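Aggregative adherence fimbrial subunit AggA (Escherichia coli O104:H4 str. C227-11, PDB 4PH8) is the major subunit of aggregative adherence fimbriae type I, probably assembled by donor-strand complementation, and probably helps the bacterium bind fibronectin. Local coordinates at residues V16-T21 with A38-S43. Sequence-based numbering, arbitrary orientation.
Sequences VTITTT and AKVTTS
Three contacts grip the carbonyl oxygen of Thr17: the amide of Thr41 donates to it (Thr41 N to Thr17 O, 2.9 Å) in the carbonyl plane, a water donates a second hydrogen bond, and the CA-H of Val40 adds a weaker C-H···O contact. The same water accepts from the Lys39 ammonium, NZ lying 3.0 Å from the water oxygen, so the lysine tip is tied back to the Thr17 carbonyl. NZ also donates to Thr19 OG1 at 2.7 Å. Bends at chi3 and chi4 turn the end of the lysine back toward Thr19, alongside it, while chi1 of 64° sets the Thr19 hydroxyl between its own backbone N and carbonyl carbon, where NZ meets it.

The strand axes run at 165°, and Thr17-Thr41 and Thr19-Lys39 are hydrogen-bonded pairs of an antiparallel sheet, each with two reciprocal N-H···O bonds. Strand 17-20 thus flanks strand 34-41, whose other edge pairs with strand 108-114 in the beta sandwich of this Ig-like fimbrial subunit. Thr41 CG2 lies beside Thr17 CB at 3.8 Å, on the same face as the lysine, and Thr41 OG1 bonds to the Lys106 carbonyl.

On the reverse face, Ile18 has CG1 anti to the backbone N (chi1 175°) and the chain extended beyond it, which brings CD1 to 4.4 Å from both Ala38 CB and Val40 CG2. Val16 CG2 approaches Val40 CG1 from alongside, at 4.0 Å. Leu55 of strand 52-68 touches Ile18, Ala38 and Val40, and Ala132 of strand 124-138 meets both valines.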
loop_
_atom_site.group_PDB
_atom_site.type_symbol
_atom_site.label_atom_id
_atom_site.label_comp_id
_atom_site.label_asym_id
_atom_site.label_seq_id
_atom_site.Cartn_x
_atom_site.Cartn_y
_atom_site.Cartn_z
ATOM N N VAL A 16 13.366 0.432 -0.075
ATOM C CA VAL A 16 11.919 0.425 -0.320
ATOM C C VAL A 16 11.374 1.708 0.283
ATOM O O VAL A 16 11.425 1.918 1.482
ATOM C CB VAL A 16 11.213 -0.856 0.181
ATOM C CG1 VAL A 16 11.650 -1.250 1.571
ATOM C CG2 VAL A 16 9.695 -0.717 0.080
ATOM N N THR A 17 10.904 2.580 -0.591
ATOM C CA THR A 17 10.547 3.941 -0.253
ATOM C C THR A 17 9.045 4.075 -0.433
ATOM O O THR A 17 8.548 4.094 -1.556
ATOM C CB THR A 17 11.304 4.916 -1.171
ATOM O OG1 THR A 17 12.716 4.619 -1.126
ATOM C CG2 THR A 17 11.084 6.350 -0.744
ATOM N N ILE A 18 8.337 4.128 0.684
ATOM C CA ILE A 18 6.869 4.263 0.685
ATOM C C ILE A 18 6.467 5.601 1.281
ATOM O O ILE A 18 7.023 6.042 2.290
ATOM C CB ILE A 18 6.152 3.091 1.420
ATOM C CG1 ILE A 18 4.635 3.308 1.511
ATOM C CG2 ILE A 18 6.705 2.875 2.823
ATOM C CD1 ILE A 18 3.857 2.064 1.878
ATOM N N THR A 19 5.507 6.245 0.643
ATOM C CA THR A 19 4.786 7.341 1.275
ATOM C C THR A 19 3.296 7.034 1.251
ATOM O O THR A 19 2.806 6.256 0.405
ATOM C CB THR A 19 5.051 8.685 0.574
ATOM O OG1 THR A 19 4.544 8.639 -0.758
ATOM C CG2 THR A 19 6.538 8.999 0.537
ATOM N N THR A 20 2.572 7.648 2.182
ATOM C CA THR A 20 1.125 7.542 2.220
ATOM C C THR A 20 0.481 8.903 2.422
ATOM O O THR A 20 1.147 9.883 2.768
ATOM C CB THR A 20 0.665 6.679 3.389
ATOM O OG1 THR A 20 0.909 7.379 4.620
ATOM C CG2 THR A 20 1.387 5.353 3.411
ATOM N N THR A 21 -0.834 8.929 2.254
ATOM C CA THR A 21 -1.651 10.061 2.651
ATOM C C THR A 21 -1.341 10.443 4.095
ATOM O O THR A 21 -1.197 9.567 4.962
ATOM C CB THR A 21 -3.130 9.679 2.540
ATOM O OG1 THR A 21 -3.388 9.151 1.242
ATOM C CG2 THR A 21 -4.076 10.874 2.797
ATOM N N ALA A 38 -1.142 5.124 -1.242
ATOM C CA ALA A 38 0.235 4.773 -0.965
ATOM C C ALA A 38 1.004 4.737 -2.283
ATOM O O ALA A 38 0.445 4.463 -3.351
ATOM C CB ALA A 38 0.318 3.426 -0.271
ATOM N N LYS A 39 2.292 5.000 -2.183
ATOM C CA LYS A 39 3.176 5.054 -3.329
ATOM C C LYS A 39 4.484 4.402 -2.917
ATOM O O LYS A 39 4.979 4.642 -1.819
ATOM C CB LYS A 39 3.367 6.534 -3.735
ATOM C CG LYS A 39 4.581 6.882 -4.558
ATOM C CD LYS A 39 4.596 8.350 -4.979
ATOM C CE LYS A 39 4.829 9.365 -3.858
ATOM N NZ LYS A 39 5.999 9.153 -2.993
ATOM N N VAL A 40 5.031 3.563 -3.793
ATOM C CA VAL A 40 6.262 2.828 -3.502
ATOM C C VAL A 40 7.250 3.010 -4.655
ATOM O O VAL A 40 6.885 2.960 -5.826
ATOM C CB VAL A 40 6.002 1.306 -3.264
ATOM C CG1 VAL A 40 7.271 0.635 -2.768
ATOM C CG2 VAL A 40 4.873 1.108 -2.271
ATOM N N THR A 41 8.510 3.227 -4.314
ATOM C CA THR A 41 9.548 3.328 -5.325
ATOM C C THR A 41 10.832 2.780 -4.733
ATOM O O THR A 41 10.858 2.296 -3.591
ATOM C CB THR A 41 9.705 4.783 -5.837
ATOM O OG1 THR A 41 10.512 4.809 -7.034
ATOM C CG2 THR A 41 10.288 5.687 -4.769
ATOM N N THR A 42 11.888 2.826 -5.529
ATOM C CA THR A 42 13.202 2.453 -5.058
ATOM C C THR A 42 14.230 3.329 -5.797
ATOM O O THR A 42 13.848 4.249 -6.519
ATOM C CB THR A 42 13.438 0.930 -5.253
ATOM O OG1 THR A 42 14.708 0.566 -4.708
ATOM C CG2 THR A 42 13.404 0.572 -6.728
ATOM N N SER A 43 15.520 3.044 -5.628
ATOM C CA SER A 43 16.577 3.899 -6.200
ATOM C C SER A 43 16.661 3.788 -7.729
ATOM O O SER A 43 16.238 2.788 -8.333
ATOM C CB SER A 43 17.928 3.547 -5.595
ATOM O OG SER A 43 18.308 2.250 -6.039
HETATM O O HOH W 1 7.549 6.617 -2.701
#